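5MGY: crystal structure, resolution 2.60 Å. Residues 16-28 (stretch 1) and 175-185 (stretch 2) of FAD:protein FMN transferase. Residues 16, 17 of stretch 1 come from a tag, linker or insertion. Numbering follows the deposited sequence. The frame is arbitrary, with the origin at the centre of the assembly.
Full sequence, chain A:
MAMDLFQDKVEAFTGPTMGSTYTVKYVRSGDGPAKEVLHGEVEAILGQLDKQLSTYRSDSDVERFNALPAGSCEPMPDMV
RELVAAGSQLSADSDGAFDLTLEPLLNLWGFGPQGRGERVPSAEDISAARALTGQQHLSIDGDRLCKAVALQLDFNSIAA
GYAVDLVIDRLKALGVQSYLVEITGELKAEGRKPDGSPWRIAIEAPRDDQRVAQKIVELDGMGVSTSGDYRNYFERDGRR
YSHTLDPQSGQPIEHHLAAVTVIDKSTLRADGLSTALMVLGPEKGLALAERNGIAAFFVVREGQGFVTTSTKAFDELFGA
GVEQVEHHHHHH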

# COMPACT_ATOMS: atom_id res chain seq x y z
N PRO A 16 -5.81 5.13 -16.59
CA PRO A 16 -6.78 4.93 -15.54
C PRO A 16 -6.65 3.57 -14.82
O PRO A 16 -6.42 2.51 -15.43
CB PRO A 16 -8.09 4.99 -16.31
CG PRO A 16 -7.78 4.37 -17.63
CD PRO A 16 -6.35 4.75 -17.91
N THR A 17 -6.89 3.64 -13.52
CA THR A 17 -7.02 2.47 -12.68
C THR A 17 -8.51 2.18 -12.48
O THR A 17 -9.37 2.68 -13.20
CB THR A 17 -6.37 2.62 -11.28
OG1 THR A 17 -7.25 3.28 -10.39
CG2 THR A 17 -5.05 3.35 -11.35
N MET A 18 -8.82 1.34 -11.52
CA MET A 18 -10.22 1.07 -11.20
C MET A 18 -10.89 2.32 -10.65
O MET A 18 -12.03 2.55 -10.94
CB MET A 18 -10.33 -0.07 -10.19
CG MET A 18 -11.69 -0.68 -10.06
SD MET A 18 -11.73 -2.27 -9.21
CE MET A 18 -13.32 -2.89 -9.67
N GLY A 19 -10.20 3.10 -9.85
CA GLY A 19 -10.74 4.36 -9.37
C GLY A 19 -9.73 5.46 -9.17
O GLY A 19 -9.94 6.33 -8.33
N SER A 20 -8.63 5.42 -9.94
CA SER A 20 -7.57 6.43 -9.85
C SER A 20 -6.65 6.34 -11.07
O SER A 20 -7.03 5.77 -12.09
CB SER A 20 -6.74 6.24 -8.57
OG SER A 20 -5.84 7.29 -8.43
N THR A 21 -5.44 6.89 -10.95
CA THR A 21 -4.47 6.85 -12.02
C THR A 21 -3.07 6.37 -11.62
O THR A 21 -2.66 6.48 -10.42
CB THR A 21 -4.24 8.24 -12.67
OG1 THR A 21 -3.40 9.06 -11.83
CG2 THR A 21 -5.56 8.93 -12.98
N TYR A 22 -2.35 5.92 -12.67
CA TYR A 22 -0.92 5.63 -12.65
C TYR A 22 -0.16 6.56 -13.60
O TYR A 22 -0.71 7.15 -14.52
CB TYR A 22 -0.64 4.16 -13.01
CG TYR A 22 -1.03 3.76 -14.41
CD1 TYR A 22 -2.27 3.18 -14.67
CD2 TYR A 22 -0.16 3.93 -15.48
CE1 TYR A 22 -2.63 2.79 -15.96
CE2 TYR A 22 -0.51 3.54 -16.77
CZ TYR A 22 -1.75 2.97 -17.01
OH TYR A 22 -2.12 2.61 -18.29
N THR A 23 1.13 6.69 -13.34
CA THR A 23 1.98 7.44 -14.20
C THR A 23 3.36 6.80 -14.17
O THR A 23 3.90 6.55 -13.11
CB THR A 23 2.06 8.91 -13.75
OG1 THR A 23 0.78 9.51 -13.91
CG2 THR A 23 3.08 9.71 -14.59
N VAL A 24 3.90 6.56 -15.35
CA VAL A 24 5.24 6.06 -15.52
C VAL A 24 6.02 7.14 -16.24
O VAL A 24 5.56 7.76 -17.17
CB VAL A 24 5.24 4.78 -16.37
CG1 VAL A 24 6.66 4.26 -16.61
CG2 VAL A 24 4.42 3.70 -15.68
N LYS A 25 7.23 7.34 -15.77
CA LYS A 25 8.18 8.17 -16.43
C LYS A 25 9.50 7.43 -16.54
O LYS A 25 9.92 6.78 -15.62
CB LYS A 25 8.40 9.43 -15.61
CG LYS A 25 7.18 10.37 -15.52
CD LYS A 25 7.59 11.63 -14.77
CE LYS A 25 6.41 12.53 -14.54
NZ LYS A 25 6.87 13.81 -13.91
N TYR A 26 10.16 7.53 -17.67
CA TYR A 26 11.41 6.85 -17.87
C TYR A 26 12.30 7.48 -18.91
O TYR A 26 11.84 8.20 -19.80
CB TYR A 26 11.15 5.39 -18.24
CG TYR A 26 10.66 5.16 -19.66
CD1 TYR A 26 9.34 5.48 -20.03
CD2 TYR A 26 11.49 4.58 -20.61
CE1 TYR A 26 8.88 5.25 -21.32
CE2 TYR A 26 11.03 4.36 -21.91
CZ TYR A 26 9.75 4.70 -22.26
OH TYR A 26 9.35 4.48 -23.53
N VAL A 27 13.58 7.18 -18.80
CA VAL A 27 14.54 7.66 -19.75
C VAL A 27 14.62 6.60 -20.81
O VAL A 27 14.85 5.45 -20.53
CB VAL A 27 15.92 7.84 -19.12
CG1 VAL A 27 16.94 8.31 -20.14
CG2 VAL A 27 15.84 8.84 -18.01
N ARG A 28 14.46 7.01 -22.04
CA ARG A 28 14.62 6.13 -23.15
C ARG A 28 15.90 6.41 -23.94
O ARG A 28 16.06 7.48 -24.49
CB ARG A 28 13.46 6.36 -24.04
CG ARG A 28 13.33 5.33 -25.10
CD ARG A 28 12.56 6.02 -26.15
NE ARG A 28 11.95 5.27 -27.17
CZ ARG A 28 11.55 5.89 -28.26
NH1 ARG A 28 11.73 7.20 -28.38
NH2 ARG A 28 10.91 5.25 -29.19
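Stretch 2 (175-185) GVQSYLVEITG

Stretch 2 of this FAD:protein FMN transferase lies beside stretch 1 as an antiparallel β-partner, although any two residues that touch are at least 149 positions apart in sequence. Stretch 1 enters through a short loop and is a strand from Thr21 to Arg28; in stretch 2 the regular strand reaches Ile183, after which Thr184 (phi/psi 46/43°) and Gly185 (100/-39°) turn the chain out of extended conformation. The two strand axes approach to 4.5 Å, and their N-to-C directions differ by 171°, so the chains run almost exactly opposite. The register is unbroken, without a bulge: Tyr22 faces Ile183, Thr23 Glu182, Val24 Val181, Lys25 Leu180 and Tyr26 Tyr179. CA-CA distances alternate as expected for an antiparallel ladder, 5.1 Å for the hydrogen-bonded pairs Thr23-Glu182 and Lys25-Leu180, and 4.2, 4.4 and 4.0 Å for the non-hydrogen-bonded pairs Tyr22-Ile183, Val24-Val181 and Tyr26-Tyr179.

Six backbone hydrogen bonds join the stretches. Thr23 N donates to Glu182 O (2.8 Å) and Glu182 N returns to Thr23 O (2.7 Å); Lys25 N to Leu180 O (2.9 Å) and Leu180 N to Lys25 O (2.8 Å) close the second such ring. Single bonds extend the ladder at its two ends, from Thr184 N to Thr21 O (3.0 Å) and from Val27 N to Ser178 O (3.0 Å). Between these bonds, CA-H groups also approach carbonyls, as at Tyr22 CA to Glu182 O (3.0 Å) and Tyr179 CA to Lys25 O (3.1 Å). Together the stretches bury 658 Å², both sides summed.

Side chains alternate between the two faces of the sheet. One face carries Tyr22, Val24, Tyr26, Tyr179, Val181 and Ile183, all buried. Here Tyr22 CB lies 3.9 Å from Ile183 CG1, Val24 CG2 4.3 Å from Val181 CG1, and Tyr26 CB 4.1 Å from Tyr179 CB. All three tyrosines have chi1 in the p well, and their ends lead away from the partner stretch; each hydroxyl is hydrogen-bonded elsewhere in the structure. Val176, ahead of the strand, points toward stretch 1 and adds a contact from its CG1 to Tyr26 CB at 3.9 Å.

The other face carries Thr23, Lys25, Leu180 and Glu182, all partly exposed. Lys25 CB and Leu180 CB are 4.3 Å apart, while the extended lysine leads its end away. Glu182 instead brings its carboxylate back over stretch 1: OE2 is 3.5 Å from Thr23 CB, and OE1 is 3.1 Å from Thr21 O. The latter is an approach of two acceptors, not a hydrogen bond; Glu182 OE1 does accept a weak hydrogen bond from Gly185 N (3.4 Å).

At one end, Thr184 CG2 packs against Ser20 CB (3.9 Å) and against CG2 of the tag-derived Thr17 (3.7 Å). At the other, Val27 CG2 rests 3.5 Å from Ser178 OG, whose hydrogen bond is made elsewhere in the structure.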

# COMPACT_ATOMS: atom_id res chain seq x y z
N GLY A 175 15.46 -3.45 -20.34
CA GLY A 175 16.64 -2.56 -20.53
C GLY A 175 16.63 -1.18 -19.89
O GLY A 175 17.70 -0.57 -19.86
N VAL A 176 15.49 -0.72 -19.35
CA VAL A 176 15.35 0.65 -18.78
C VAL A 176 16.13 0.77 -17.47
O VAL A 176 16.15 -0.13 -16.65
CB VAL A 176 13.86 1.01 -18.56
CG1 VAL A 176 13.67 2.39 -17.95
CG2 VAL A 176 13.07 0.91 -19.86
N GLN A 177 16.80 1.88 -17.30
CA GLN A 177 17.63 2.06 -16.13
C GLN A 177 17.12 3.13 -15.20
O GLN A 177 17.29 3.01 -14.00
CB GLN A 177 19.07 2.37 -16.53
CG GLN A 177 19.88 1.12 -16.78
CD GLN A 177 21.28 1.46 -17.30
OE1 GLN A 177 22.31 1.23 -16.64
NE2 GLN A 177 21.31 2.03 -18.49
N SER A 178 16.51 4.17 -15.76
CA SER A 178 16.09 5.28 -14.97
C SER A 178 14.61 5.49 -15.21
O SER A 178 14.17 5.52 -16.35
CB SER A 178 16.93 6.46 -15.35
OG SER A 178 16.37 7.57 -14.74
N TYR A 179 13.85 5.64 -14.12
CA TYR A 179 12.36 5.62 -14.17
C TYR A 179 11.73 6.16 -12.85
O TYR A 179 12.38 6.17 -11.80
CB TYR A 179 11.86 4.19 -14.43
CG TYR A 179 12.37 3.26 -13.41
CD1 TYR A 179 11.78 3.20 -12.18
CD2 TYR A 179 13.49 2.46 -13.65
CE1 TYR A 179 12.28 2.38 -11.17
CE2 TYR A 179 14.00 1.61 -12.65
CZ TYR A 179 13.39 1.57 -11.39
OH TYR A 179 13.84 0.77 -10.32
N LEU A 180 10.48 6.59 -12.92
CA LEU A 180 9.67 6.93 -11.75
C LEU A 180 8.32 6.36 -12.06
O LEU A 180 7.71 6.82 -13.00
CB LEU A 180 9.51 8.46 -11.57
CG LEU A 180 8.34 9.00 -10.69
CD1 LEU A 180 8.51 8.55 -9.27
CD2 LEU A 180 8.29 10.51 -10.64
N VAL A 181 7.87 5.38 -11.28
CA VAL A 181 6.61 4.69 -11.55
C VAL A 181 5.64 5.02 -10.43
O VAL A 181 5.96 4.72 -9.32
CB VAL A 181 6.85 3.20 -11.52
CG1 VAL A 181 5.63 2.43 -11.80
CG2 VAL A 181 7.71 2.79 -12.64
N GLU A 182 4.46 5.58 -10.68
CA GLU A 182 3.51 5.85 -9.61
C GLU A 182 2.16 5.19 -9.88
O GLU A 182 1.56 5.45 -10.91
CB GLU A 182 3.39 7.35 -9.39
CG GLU A 182 2.18 7.83 -8.55
CD GLU A 182 0.94 8.26 -9.39
OE1 GLU A 182 -0.22 7.95 -9.08
OE2 GLU A 182 1.05 8.90 -10.44
N ILE A 183 1.66 4.35 -8.95
CA ILE A 183 0.37 3.68 -9.12
C ILE A 183 -0.45 4.05 -7.92
O ILE A 183 -0.11 3.66 -6.83
CB ILE A 183 0.52 2.16 -9.28
CG1 ILE A 183 1.39 1.89 -10.53
CG2 ILE A 183 -0.84 1.47 -9.41
CD1 ILE A 183 1.86 0.45 -10.69
N THR A 184 -1.50 4.87 -8.11
CA THR A 184 -2.45 5.32 -7.04
C THR A 184 -1.75 5.77 -5.80
O THR A 184 -2.13 5.41 -4.69
CB THR A 184 -3.49 4.26 -6.59
OG1 THR A 184 -2.89 3.31 -5.72
CG2 THR A 184 -4.07 3.54 -7.77
N GLY A 185 -0.68 6.53 -5.98
CA GLY A 185 0.02 7.16 -4.90
C GLY A 185 1.28 6.47 -4.46
O GLY A 185 2.25 7.14 -4.16